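Local coordinates for protein endo-beta-1,4-glucanase (cellulase B) (Bacillus halodurans, PDB 4V2X) that hydrolyses xyloglucan and beta-1,3-1,4-glucans as an endo-beta-1,4-glucanase that joins a family 5 catalytic module to Ig-like and CBM46 modules, at residues N416-L421 and V463-N468; S388-S393 and A471-R476; V409-H414 and Y434-E439; I404-V409 and R440-A445. One frame throughout, in Å; residues are numbered along the deposited sequence.

In the fold
From the N terminus, 388-393 is the first segment to enter the Ig-like module after the catalytic barrel. Its partner, 471-476, comes last, so contact 2 closes the widest loop and the other three contacts lie within it. Strand 407-412 follows. Its start pairs with 440-445 in contact 4, and its end meets 434-439 in contact 3; the two share Val409, and contact 3 falls within contact 4. The chain then passes to the second sheet at 416-421. This segment waits until 463-468 for its partner, so contact 1 crosses contacts 3 and 4. Contacts 3 and 4 build one sheet, contact 1 builds the other, and contact 2 joins the two.

Contact 1: N416-L421 and V463-N468; sequences NELTGL and VTAEFN. With CA (calcium ion), chain C.
Leu421 packs on Val463 and Ala465 across two antiparallel strands. Its CB lies near Thr464 O. CG meets Val463 CG1 at 3.7 Å, and there the side chain forks. CD1 bends over the partner strand, close to Thr464 O, and reaches Ala465 CA at 3.5 Å, with Ala465 CB close by. CD2 stays beside Val463 CG1. Tyr434, Leu441 and Val443 of the opposing sheet also touch this side chain. Cutting Leu421 back to alanine would probably open a gap over Val463 and Ala465 and leave Tyr434 without part of its packing.

Leu418 CD1 is 3.7 Å from Phe467 CE1. Leu418 CG is anti to the backbone N (chi1 -179°), and the next torsion turns CD1 back toward the partner strand. Asn468 ties down the end of the pair. Its OD1 accepts a nearly straight bond from Glu417 N at 2.9 Å, with the donor 56° out of the amide plane. Asn468 N returns a bond to Glu417 O.

Thr419 N binds Glu466 O at 2.8 Å, and Gly420 N adds a weak bond to the same oxygen. Glu466 N in turn donates to Gly420 O. A water links Thr419 OG1 to Glu466 OE1, while Glu466 OE2 makes a salt bridge with Arg422. On the Phe467 side, its carbonyl O binds a calcium ion at 2.4 Å, and five waters help to fill the metal's shell. Two residues, Thr419 and Gly420, thus face the single Glu466: a classic beta bulge, beside a calcium site at the end of strand 458-467 in the Ig-like module.

Contact 2: S388-S393 and A471-R476; sequences SSVAES and ADWHFR
The indole of Trp473 carries the backbone of Val390 and Ala391 on one face. Ala391 N sits over the centre of that face, 3.7 Å above the plane. Val390 CA makes a CH-pi contact 4.1 Å from the centroid of the six-membered ring of Trp473. Val390 CG1 reaches toward the rim at CZ3. At the indole edge lie Ser393 O and Phe475 CD1. The Phe475 ring stands steeply to the indole, and Trp473 CD1 lies 3.4 Å above its plane, offset toward the rim. Ala391 CB fills the corner between the two rings.

Trp473 NE1 donates to Ser393 O at 3.0 Å. The oxygen is only 7° out of the ring plane, but the donor lies above the carbonyl plane, off its lone pairs. With CG anti to the backbone N (chi1 -175°), the indole extends across to segment 388-393. A leucine in place of Trp473 would probably leave Ser393 O without this N-H and uncover the backbone of Val390 and Ala391.

The two segments run nearly the same way, but they belong to different sheets. Strand 390-391 edges one sheet and strand 473-480 lies in the other, so Trp473 bridges the layers of the Ig-like sandwich. Leu338 and Lys339 of helix 334-350, in the catalytic module, also touch the indole.

At the start of the segments the contact is polar. Ala471 N donates to Ser388 OG at 2.9 Å. A water accepts from Ser389 N and donates to Ala471 O at 2.8 Å. Ser389 OG itself binds Leu413 O.

Contact 3: V409-H414 and Y434-E439; sequences VSLQLH and YELNGE
Glu439 provides both direct hydrogen bonds to segment 409-414, one from its backbone and one from its side chain. Leu411 N donates to Glu439 O at 2.8 Å. Leu413 N donates to Glu439 OE2, also at 2.8 Å. This second bond is nearly straight (175°) and meets the carboxylate on its anti side, 31° out of the plane. CG of Glu439 is anti to its carbonyl carbon (chi1 -74°) and the chain beyond is extended, which lays the carboxylate along the backbone from Leu411 to Leu413. A water joins the grip: it accepts from His414 N and donates to Glu439 OE2 at 3.2 Å. These donors are likely to favour the charged form of the carboxylate.

A weaker polar contact is the long C-H...O approach of Ser410 CA to Glu439 O.

Apolar contact is modest. Leu411 CD1 and Leu436 CD1 meet at 3.9 Å. The Leu413 and Glu439 side chains run antiparallel past one another, with Leu413 CD1 3.8 Å from Glu439 CG.

Glu439 owes its place to a tight turn. Gly438 has positive phi, and with Glu439 it forms the type II' turn of the hairpin between strands 434-437 and 440-443.

Strand 440-443 lies between strands 407-412 and 434-437 in the sheet, so this contact spans it at the turn end. Strand 390-391 flanks 407-412 on its other edge. Leu436 touches Leu418 and Leu413 touches Phe467, both in the opposing sheet of the sandwich.

Contact 4: I404-V409 and R440-A445; sequences IADATV and RLTVKA
Strands 407-409 and 440-443 run antiparallel at 159°, their axes 4.6 Å apart, with Ala407-Val443 and Val409-Leu441 as hydrogen-bonded pairs and Thr408-Thr442 the non-hydrogen-bonded pair between them. The two threonines point to the same face. Their hydroxyls, Thr408 OG1 and Thr442 OG1, share a hydrogen bond of 2.8 Å. With each OG1 anti to its own carbonyl carbon (chi1 near -60°), the two hydroxyls are brought to each other. Thr408 CG2 faces the other way along the strand and meets the edge of the Arg440 guanidinium, 3.5 Å from NE.

Val409 and Leu441 take the opposite face and run alongside each other, with Val409 CG2 4.0 Å from Leu441 CB. This face belongs to the core of the Ig-like sandwich. Phe475 of the other sheet touches both residues, and Leu418 packs on Leu441.

Beyond the strands, Asp406 reaches the start of helix 445-452. Its OD1 accepts a bond from Ala445 N at 2.7 Å, on the anti side of the carboxylate, 26° out of its plane. The helix end would probably stabilise the negative charge. Lys444, at the N-cap position, runs its CD past Asp406 OD2 at 3.7 Å, but its NZ is drawn to a salt bridge with Glu435. Ala445 CB packs against Ile404 O at 3.4 Å, and Ile404 also touches Leu448 in the same helix.

Contact 1: N416-L421 and V463-N468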
loop_
_atom_site.group_PDB
_atom_site.type_symbol
_atom_site.label_atom_id
_atom_site.label_comp_id
_atom_site.label_asym_id
_atom_site.label_seq_id
_atom_site.Cartn_x
_atom_site.Cartn_y
_atom_site.Cartn_z
ATOM N N ASN A 416 10.904 15.949 -42.473
ATOM C CA ASN A 416 11.811 16.918 -43.072
ATOM C C ASN A 416 11.987 16.678 -44.555
ATOM O O ASN A 416 11.511 15.677 -45.093
ATOM C CB ASN A 416 13.171 16.867 -42.391
ATOM C CG ASN A 416 13.074 17.050 -40.892
ATOM O OD1 ASN A 416 12.233 17.805 -40.395
ATOM N ND2 ASN A 416 13.937 16.355 -40.160
ATOM N N GLU A 417 12.670 17.607 -45.210
ATOM C CA GLU A 417 12.998 17.482 -46.619
ATOM C C GLU A 417 14.517 17.499 -46.776
ATOM O O GLU A 417 15.219 18.215 -46.060
ATOM C CB GLU A 417 12.381 18.632 -47.423
ATOM C CG GLU A 417 10.878 18.823 -47.217
ATOM C CD GLU A 417 10.025 17.708 -47.804
ATOM O OE1 GLU A 417 10.551 16.860 -48.559
ATOM O OE2 GLU A 417 8.806 17.685 -47.514
ATOM N N LEU A 418 15.015 16.698 -47.710
ATOM C CA LEU A 418 16.432 16.719 -48.074
ATOM C C LEU A 418 16.715 18.007 -48.847
ATOM O O LEU A 418 16.053 18.282 -49.841
ATOM C CB LEU A 418 16.767 15.506 -48.942
ATOM C CG LEU A 418 18.225 15.364 -49.385
ATOM C CD1 LEU A 418 19.084 14.881 -48.228
ATOM C CD2 LEU A 418 18.325 14.410 -50.567
ATOM N N THR A 419 17.668 18.802 -48.379
ATOM C CA THR A 419 18.011 20.066 -49.045
ATOM C C THR A 419 19.287 19.969 -49.865
ATOM O O THR A 419 19.504 20.777 -50.774
ATOM C CB THR A 419 18.136 21.225 -48.044
ATOM O OG1 THR A 419 19.074 20.887 -47.020
ATOM C CG2 THR A 419 16.787 21.511 -47.407
ATOM N N GLY A 420 20.133 18.988 -49.558
ATOM C CA GLY A 420 21.379 18.834 -50.290
ATOM C C GLY A 420 22.209 17.672 -49.794
ATOM O O GLY A 420 21.886 17.044 -48.789
ATOM N N LEU A 421 23.277 17.395 -50.532
ATOM C CA LEU A 421 24.196 16.322 -50.226
ATOM C C LEU A 421 25.600 16.857 -50.451
ATOM O O LEU A 421 25.833 17.615 -51.400
ATOM C CB LEU A 421 23.923 15.132 -51.153
ATOM C CG LEU A 421 24.211 13.737 -50.625
ATOM C CD1 LEU A 421 23.342 13.436 -49.414
ATOM C CD2 LEU A 421 24.001 12.696 -51.712
ATOM N N VAL A 463 29.746 11.120 -47.051
ATOM C CA VAL A 463 28.654 11.737 -47.789
ATOM C C VAL A 463 27.704 12.260 -46.713
ATOM O O VAL A 463 27.235 11.492 -45.873
ATOM C CB VAL A 463 27.932 10.744 -48.713
ATOM C CG1 VAL A 463 26.677 11.375 -49.286
ATOM C CG2 VAL A 463 28.870 10.294 -49.830
ATOM N N THR A 464 27.458 13.565 -46.719
ATOM C CA THR A 464 26.621 14.192 -45.704
ATOM C C THR A 464 25.291 14.604 -46.306
ATOM O O THR A 464 25.256 15.334 -47.297
ATOM C CB THR A 464 27.313 15.411 -45.082
ATOM O OG1 THR A 464 28.529 14.979 -44.463
ATOM C CG2 THR A 464 26.411 16.073 -44.031
ATOM N N ALA A 465 24.209 14.109 -45.711
ATOM C CA ALA A 465 22.858 14.506 -46.094
ATOM C C ALA A 465 22.407 15.666 -45.240
ATOM O O ALA A 465 22.446 15.594 -44.004
ATOM C CB ALA A 465 21.886 13.340 -45.951
ATOM N N GLU A 466 21.963 16.724 -45.920
ATOM C CA GLU A 466 21.508 17.960 -45.286
ATOM C C GLU A 466 19.998 18.057 -45.428
ATOM O O GLU A 466 19.448 17.726 -46.482
ATOM C CB GLU A 466 22.164 19.174 -45.942
ATOM C CG GLU A 466 23.680 19.198 -45.808
ATOM C CD GLU A 466 24.337 20.304 -46.609
ATOM O OE1 GLU A 466 23.766 20.736 -47.630
ATOM O OE2 GLU A 466 25.441 20.736 -46.221
ATOM N N PHE A 467 19.338 18.496 -44.359
ATOM C CA PHE A 467 17.885 18.585 -44.319
ATOM C C PHE A 467 17.447 19.989 -43.914
ATOM O O PHE A 467 18.225 20.762 -43.337
ATOM C CB PHE A 467 17.328 17.534 -43.351
ATOM C CG PHE A 467 17.762 16.136 -43.685
ATOM C CD1 PHE A 467 17.055 15.381 -44.616
ATOM C CD2 PHE A 467 18.893 15.590 -43.100
ATOM C CE1 PHE A 467 17.462 14.102 -44.950
ATOM C CE2 PHE A 467 19.305 14.308 -43.427
ATOM C CZ PHE A 467 18.592 13.567 -44.357
ATOM N N ASN A 468 16.199 20.329 -44.229
ATOM C CA ASN A 468 15.688 21.674 -43.937
ATOM C C ASN A 468 15.557 21.931 -42.434
ATOM O O ASN A 468 15.622 23.071 -41.987
ATOM C CB ASN A 468 14.361 21.936 -44.660
ATOM C CG ASN A 468 13.227 21.055 -44.171
ATOM O OD1 ASN A 468 13.438 19.935 -43.695
ATOM N ND2 ASN A 468 12.010 21.550 -44.308
HETATM CA CA CA C . 20.050 21.898 -42.346
HETATM O O HOH W 1 21.351 21.795 -48.057
HETATM O O HOH W 2 20.117 22.449 -44.768
HETATM O O HOH W 3 20.457 19.421 -41.696
HETATM O O HOH W 4 18.573 23.750 -42.326
HETATM O O HOH W 5 18.774 21.612 -40.395
HETATM O O HOH W 6 21.587 22.507 -40.403
#

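Contact 2: S388-S393 and A471-R476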
loop_
_atom_site.group_PDB
_atom_site.type_symbol
_atom_site.label_atom_id
_atom_site.label_comp_id
_atom_site.label_asym_id
_atom_site.label_seq_id
_atom_site.Cartn_x
_atom_site.Cartn_y
_atom_site.Cartn_z
ATOM N N SER A 388 15.015 14.894 -36.327
ATOM C CA SER A 388 16.036 14.843 -37.361
ATOM C C SER A 388 15.791 13.638 -38.259
ATOM O O SER A 388 15.325 12.574 -37.814
ATOM C CB SER A 388 17.427 14.753 -36.748
ATOM O OG SER A 388 17.754 15.915 -36.004
ATOM N N SER A 389 16.134 13.799 -39.526
ATOM C CA SER A 389 16.043 12.724 -40.489
ATOM C C SER A 389 17.218 11.798 -40.256
ATOM O O SER A 389 18.331 12.252 -39.956
ATOM C CB SER A 389 16.095 13.285 -41.903
ATOM O OG SER A 389 15.060 14.241 -42.076
ATOM N N VAL A 390 16.968 10.504 -40.383
ATOM C CA VAL A 390 17.997 9.494 -40.161
ATOM C C VAL A 390 17.973 8.516 -41.325
ATOM O O VAL A 390 17.207 8.694 -42.273
ATOM C CB VAL A 390 17.793 8.779 -38.808
ATOM C CG1 VAL A 390 17.875 9.785 -37.668
ATOM C CG2 VAL A 390 16.458 8.048 -38.754
ATOM N N ALA A 391 18.808 7.489 -41.268
ATOM C CA ALA A 391 18.880 6.521 -42.356
ATOM C C ALA A 391 19.120 5.118 -41.825
ATOM O O ALA A 391 19.435 4.934 -40.645
ATOM C CB ALA A 391 19.975 6.920 -43.342
ATOM N N GLU A 392 18.951 4.136 -42.703
ATOM C CA GLU A 392 19.146 2.735 -42.342
ATOM C C GLU A 392 20.498 2.490 -41.675
ATOM O O GLU A 392 20.609 1.652 -40.778
ATOM C CB GLU A 392 18.974 1.826 -43.565
ATOM C CG GLU A 392 19.982 2.049 -44.675
ATOM C CD GLU A 392 19.791 1.087 -45.830
ATOM O OE1 GLU A 392 18.912 1.345 -46.676
ATOM O OE2 GLU A 392 20.523 0.079 -45.890
ATOM N N SER A 393 21.518 3.222 -42.123
ATOM C CA SER A 393 22.858 3.137 -41.550
ATOM C C SER A 393 23.571 4.477 -41.684
ATOM O O SER A 393 23.171 5.321 -42.479
ATOM C CB SER A 393 23.688 2.059 -42.263
ATOM O OG SER A 393 23.089 0.773 -42.175
ATOM N N ALA A 471 19.449 17.730 -37.514
ATOM C CA ALA A 471 20.862 17.460 -37.726
ATOM C C ALA A 471 21.151 16.865 -39.104
ATOM O O ALA A 471 20.325 16.150 -39.672
ATOM C CB ALA A 471 21.369 16.525 -36.642
ATOM N N ASP A 472 22.335 17.160 -39.634
ATOM C CA ASP A 472 22.826 16.471 -40.824
ATOM C C ASP A 472 23.022 14.995 -40.479
ATOM O O ASP A 472 23.364 14.677 -39.337
ATOM C CB ASP A 472 24.183 17.028 -41.257
ATOM C CG ASP A 472 24.111 18.438 -41.817
ATOM O OD1 ASP A 472 23.016 18.934 -42.159
ATOM O OD2 ASP A 472 25.189 19.058 -41.919
ATOM N N TRP A 473 22.831 14.111 -41.459
ATOM C CA TRP A 473 23.159 12.691 -41.310
ATOM C C TRP A 473 24.432 12.383 -42.097
ATOM O O TRP A 473 24.561 12.765 -43.263
ATOM C CB TRP A 473 22.006 11.810 -41.795
ATOM C CG TRP A 473 22.227 10.345 -41.551
ATOM C CD1 TRP A 473 22.685 9.426 -42.449
ATOM C CD2 TRP A 473 22.009 9.634 -40.323
ATOM N NE1 TRP A 473 22.770 8.188 -41.861
ATOM C CE2 TRP A 473 22.351 8.284 -40.559
ATOM C CE3 TRP A 473 21.553 10.006 -39.048
ATOM C CZ2 TRP A 473 22.259 7.307 -39.567
ATOM C CZ3 TRP A 473 21.459 9.031 -38.062
ATOM C CH2 TRP A 473 21.809 7.693 -38.330
ATOM N N HIS A 474 25.367 11.685 -41.463
ATOM C CA HIS A 474 26.684 11.452 -42.053
ATOM C C HIS A 474 26.886 9.994 -42.420
ATOM O O HIS A 474 26.828 9.135 -41.553
ATOM C CB HIS A 474 27.762 11.862 -41.056
ATOM C CG HIS A 474 27.551 13.219 -40.478
ATOM N ND1 HIS A 474 27.903 14.371 -41.145
ATOM C CD2 HIS A 474 27.018 13.613 -39.299
ATOM C CE1 HIS A 474 27.604 15.417 -40.398
ATOM N NE2 HIS A 474 27.058 14.986 -39.277
ATOM N N PHE A 475 27.102 9.725 -43.706
ATOM C CA PHE A 475 27.440 8.388 -44.178
ATOM C C PHE A 475 28.947 8.252 -44.318
ATOM O O PHE A 475 29.560 8.918 -45.162
ATOM C CB PHE A 475 26.822 8.105 -45.550
ATOM C CG PHE A 475 25.322 8.124 -45.570
ATOM C CD1 PHE A 475 24.591 7.014 -45.154
ATOM C CD2 PHE A 475 24.638 9.230 -46.053
ATOM C CE1 PHE A 475 23.209 7.030 -45.182
ATOM C CE2 PHE A 475 23.258 9.248 -46.089
ATOM C CZ PHE A 475 22.543 8.146 -45.647
ATOM N N ARG A 476 29.534 7.376 -43.512
ATOM C CA ARG A 476 30.956 7.083 -43.619
ATOM C C ARG A 476 31.141 6.141 -44.799
ATOM O O ARG A 476 30.491 5.090 -44.869
ATOM C CB ARG A 476 31.475 6.447 -42.331
ATOM C CG ARG A 476 31.346 7.359 -41.123
ATOM C CD ARG A 476 31.629 6.621 -39.825
ATOM N NE ARG A 476 33.042 6.297 -39.700
ATOM C CZ ARG A 476 33.973 7.171 -39.333
ATOM N NH1 ARG A 476 33.629 8.416 -39.053
ATOM N NH2 ARG A 476 35.243 6.800 -39.252
HETATM O O HOH W 7 20.413 13.399 -38.605
HETATM O O HOH W 8 17.508 16.236 -39.996
#

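Contact 3: V409-H414 and Y434-E439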
loop_
_atom_site.group_PDB
_atom_site.type_symbol
_atom_site.label_atom_id
_atom_site.label_comp_id
_atom_site.label_asym_id
_atom_site.label_seq_id
_atom_site.Cartn_x
_atom_site.Cartn_y
_atom_site.Cartn_z
ATOM N N VAL A 409 20.243 4.006 -50.263
ATOM C CA VAL A 409 19.958 3.836 -48.846
ATOM C C VAL A 409 18.585 4.417 -48.528
ATOM O O VAL A 409 18.151 5.391 -49.153
ATOM C CB VAL A 409 21.031 4.506 -47.947
ATOM C CG1 VAL A 409 22.349 3.746 -48.031
ATOM C CG2 VAL A 409 21.248 5.968 -48.315
ATOM N N SER A 410 17.911 3.805 -47.560
ATOM C CA SER A 410 16.612 4.274 -47.095
ATOM C C SER A 410 16.797 5.322 -46.011
ATOM O O SER A 410 17.521 5.094 -45.046
ATOM C CB SER A 410 15.783 3.114 -46.547
ATOM O OG SER A 410 15.371 2.262 -47.602
ATOM N N LEU A 411 16.137 6.463 -46.196
ATOM C CA LEU A 411 16.077 7.510 -45.207
ATOM C C LEU A 411 14.768 7.403 -44.454
ATOM O O LEU A 411 13.779 6.895 -44.971
ATOM C CB LEU A 411 16.114 8.890 -45.877
ATOM C CG LEU A 411 17.282 9.231 -46.798
ATOM C CD1 LEU A 411 17.112 10.653 -47.321
ATOM C CD2 LEU A 411 18.620 9.056 -46.089
ATOM N N GLN A 412 14.778 7.875 -43.218
ATOM C CA GLN A 412 13.557 8.101 -42.468
ATOM C C GLN A 412 13.480 9.612 -42.265
ATOM O O GLN A 412 14.149 10.166 -41.387
ATOM C CB GLN A 412 13.587 7.329 -41.149
ATOM C CG GLN A 412 13.498 5.812 -41.313
ATOM C CD GLN A 412 14.806 5.155 -41.725
ATOM O OE1 GLN A 412 15.852 5.374 -41.108
ATOM N NE2 GLN A 412 14.751 4.322 -42.764
ATOM N N LEU A 413 12.689 10.277 -43.104
ATOM C CA LEU A 413 12.692 11.737 -43.160
ATOM C C LEU A 413 12.116 12.410 -41.918
ATOM O O LEU A 413 12.511 13.533 -41.590
ATOM C CB LEU A 413 11.983 12.231 -44.428
ATOM C CG LEU A 413 12.755 11.973 -45.728
ATOM C CD1 LEU A 413 11.891 12.295 -46.938
ATOM C CD2 LEU A 413 14.063 12.757 -45.769
ATOM N N HIS A 414 11.202 11.734 -41.221
ATOM C CA HIS A 414 10.632 12.261 -39.976
ATOM C C HIS A 414 10.043 13.660 -40.184
ATOM O O HIS A 414 10.157 14.535 -39.319
ATOM C CB HIS A 414 11.683 12.286 -38.846
ATOM C CG HIS A 414 12.090 10.931 -38.356
ATOM N ND1 HIS A 414 13.328 10.681 -37.804
ATOM C CD2 HIS A 414 11.420 9.754 -38.328
ATOM C CE1 HIS A 414 13.405 9.408 -37.462
ATOM N NE2 HIS A 414 12.262 8.823 -37.774
ATOM N N TYR A 434 23.283 12.582 -57.347
ATOM C CA TYR A 434 22.417 11.806 -56.471
ATOM C C TYR A 434 20.944 11.985 -56.830
ATOM O O TYR A 434 20.564 12.938 -57.520
ATOM C CB TYR A 434 22.641 12.202 -55.002
ATOM C CG TYR A 434 22.159 13.586 -54.644
ATOM C CD1 TYR A 434 22.978 14.700 -54.824
ATOM C CD2 TYR A 434 20.893 13.781 -54.107
ATOM C CE1 TYR A 434 22.539 15.968 -54.489
ATOM C CE2 TYR A 434 20.446 15.042 -53.771
ATOM C CZ TYR A 434 21.272 16.131 -53.960
ATOM O OH TYR A 434 20.825 17.383 -53.618
ATOM N N GLU A 435 20.120 11.062 -56.345
ATOM C CA GLU A 435 18.678 11.161 -56.492
ATOM C C GLU A 435 17.987 10.808 -55.205
ATOM O O GLU A 435 18.436 9.928 -54.473
ATOM C CB GLU A 435 18.173 10.190 -57.551
ATOM C CG GLU A 435 18.713 10.432 -58.938
ATOM C CD GLU A 435 18.096 9.480 -59.938
ATOM O OE1 GLU A 435 16.877 9.216 -59.825
ATOM O OE2 GLU A 435 18.829 8.991 -60.821
ATOM N N LEU A 436 16.877 11.486 -54.944
ATOM C CA LEU A 436 15.970 11.086 -53.882
ATOM C C LEU A 436 14.653 10.706 -54.523
ATOM O O LEU A 436 14.002 11.537 -55.157
ATOM C CB LEU A 436 15.763 12.215 -52.878
ATOM C CG LEU A 436 14.834 11.876 -51.707
ATOM C CD1 LEU A 436 15.429 10.773 -50.840
ATOM C CD2 LEU A 436 14.550 13.120 -50.883
ATOM N N ASN A 437 14.282 9.440 -54.381
ATOM C CA ASN A 437 12.996 8.953 -54.850
ATOM C C ASN A 437 12.209 8.468 -53.649
ATOM O O ASN A 437 12.490 7.404 -53.104
ATOM C CB ASN A 437 13.207 7.841 -55.869
ATOM C CG ASN A 437 13.944 8.331 -57.104
ATOM O OD1 ASN A 437 13.404 9.117 -57.885
ATOM N ND2 ASN A 437 15.188 7.883 -57.281
ATOM N N GLY A 438 11.237 9.271 -53.225
ATOM C CA GLY A 438 10.548 9.048 -51.960
ATOM C C GLY A 438 11.542 9.201 -50.825
ATOM O O GLY A 438 12.129 10.264 -50.646
ATOM N N GLU A 439 11.755 8.122 -50.084
ATOM C CA GLU A 439 12.760 8.100 -49.025
ATOM C C GLU A 439 13.991 7.282 -49.415
ATOM O O GLU A 439 14.868 7.052 -48.577
ATOM C CB GLU A 439 12.147 7.570 -47.721
ATOM C CG GLU A 439 11.222 8.568 -47.037
ATOM C CD GLU A 439 10.745 8.100 -45.673
ATOM O OE1 GLU A 439 10.249 6.957 -45.570
ATOM O OE2 GLU A 439 10.854 8.874 -44.699
HETATM O O HOH W 9 9.849 9.240 -41.711
#

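Contact 4: I404-V409 and R440-A445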
loop_
_atom_site.group_PDB
_atom_site.type_symbol
_atom_site.label_atom_id
_atom_site.label_comp_id
_atom_site.label_asym_id
_atom_site.label_seq_id
_atom_site.Cartn_x
_atom_site.Cartn_y
_atom_site.Cartn_z
ATOM N N ILE A 404 32.734 -0.047 -58.434
ATOM C CA ILE A 404 31.913 0.778 -57.551
ATOM C C ILE A 404 30.586 1.089 -58.247
ATOM O O ILE A 404 30.578 1.580 -59.370
ATOM C CB ILE A 404 32.661 2.068 -57.150
ATOM C CG1 ILE A 404 33.862 1.699 -56.273
ATOM C CG2 ILE A 404 31.726 3.045 -56.432
ATOM C CD1 ILE A 404 34.803 2.851 -55.985
ATOM N N ALA A 405 29.476 0.761 -57.591
ATOM C CA ALA A 405 28.146 1.012 -58.134
ATOM C C ALA A 405 27.440 2.125 -57.366
ATOM O O ALA A 405 27.959 2.638 -56.371
ATOM C CB ALA A 405 27.316 -0.257 -58.085
ATOM N N ASP A 406 26.252 2.491 -57.839
ATOM C CA ASP A 406 25.397 3.418 -57.105
ATOM C C ASP A 406 25.014 2.778 -55.778
ATOM O O ASP A 406 24.748 1.572 -55.715
ATOM C CB ASP A 406 24.125 3.746 -57.889
ATOM C CG ASP A 406 24.399 4.454 -59.205
ATOM O OD1 ASP A 406 25.542 4.889 -59.456
ATOM O OD2 ASP A 406 23.445 4.577 -59.999
ATOM N N ALA A 407 25.029 3.578 -54.714
ATOM C CA ALA A 407 24.583 3.138 -53.409
ATOM C C ALA A 407 23.217 3.738 -53.147
ATOM O O ALA A 407 23.048 4.958 -53.224
ATOM C CB ALA A 407 25.561 3.589 -52.338
ATOM N N THR A 408 22.244 2.888 -52.852
ATOM C CA THR A 408 20.910 3.352 -52.493
ATOM C C THR A 408 20.635 3.000 -51.037
ATOM O O THR A 408 20.786 1.848 -50.626
ATOM C CB THR A 408 19.828 2.770 -53.420
ATOM O OG1 THR A 408 20.070 3.217 -54.759
ATOM C CG2 THR A 408 18.443 3.236 -52.988
ATOM N N VAL A 409 20.243 4.006 -50.263
ATOM C CA VAL A 409 19.958 3.836 -48.846
ATOM C C VAL A 409 18.585 4.417 -48.528
ATOM O O VAL A 409 18.151 5.391 -49.153
ATOM C CB VAL A 409 21.031 4.506 -47.947
ATOM C CG1 VAL A 409 22.349 3.746 -48.031
ATOM C CG2 VAL A 409 21.248 5.968 -48.315
ATOM N N ARG A 440 14.065 6.853 -50.676
ATOM C CA ARG A 440 15.236 6.133 -51.185
ATOM C C ARG A 440 16.250 7.109 -51.773
ATOM O O ARG A 440 16.016 7.703 -52.833
ATOM C CB ARG A 440 14.835 5.117 -52.256
ATOM C CG ARG A 440 13.886 4.037 -51.765
ATOM C CD ARG A 440 14.622 2.945 -51.008
ATOM N NE ARG A 440 15.347 2.047 -51.911
ATOM C CZ ARG A 440 14.779 1.093 -52.654
ATOM N NH1 ARG A 440 13.463 0.883 -52.617
ATOM N NH2 ARG A 440 15.537 0.337 -53.443
ATOM N N LEU A 441 17.374 7.265 -51.075
ATOM C CA LEU A 441 18.480 8.106 -51.531
ATOM C C LEU A 441 19.506 7.290 -52.302
ATOM O O LEU A 441 20.069 6.332 -51.769
ATOM C CB LEU A 441 19.178 8.760 -50.338
ATOM C CG LEU A 441 20.400 9.633 -50.649
ATOM C CD1 LEU A 441 20.013 10.852 -51.474
ATOM C CD2 LEU A 441 21.092 10.059 -49.364
ATOM N N THR A 442 19.767 7.685 -53.542
ATOM C CA THR A 442 20.818 7.066 -54.336
ATOM C C THR A 442 22.003 8.014 -54.455
ATOM O O THR A 442 21.853 9.148 -54.914
ATOM C CB THR A 442 20.322 6.697 -55.750
ATOM O OG1 THR A 442 19.285 5.722 -55.652
ATOM C CG2 THR A 442 21.452 6.135 -56.588
ATOM N N VAL A 443 23.172 7.549 -54.025
ATOM C CA VAL A 443 24.421 8.249 -54.269
ATOM C C VAL A 443 25.092 7.602 -55.483
ATOM O O VAL A 443 25.384 6.406 -55.480
ATOM C CB VAL A 443 25.369 8.187 -53.052
ATOM C CG1 VAL A 443 26.600 9.049 -53.299
ATOM C CG2 VAL A 443 24.655 8.630 -51.782
ATOM N N LYS A 444 25.353 8.400 -56.515
ATOM C CA LYS A 444 25.868 7.856 -57.774
ATOM C C LYS A 444 27.317 7.360 -57.648
ATOM O O LYS A 444 28.133 7.926 -56.912
ATOM C CB LYS A 444 25.750 8.889 -58.899
ATOM C CG LYS A 444 24.326 9.320 -59.216
ATOM C CD LYS A 444 23.539 8.241 -59.938
ATOM C CE LYS A 444 22.058 8.584 -60.019
ATOM N NZ LYS A 444 21.774 9.772 -60.868
ATOM N N ALA A 445 27.611 6.293 -58.388
ATOM C CA ALA A 445 28.917 5.638 -58.392
ATOM C C ALA A 445 30.111 6.585 -58.501
ATOM O O ALA A 445 31.099 6.419 -57.781
ATOM C CB ALA A 445 28.969 4.624 -59.532
#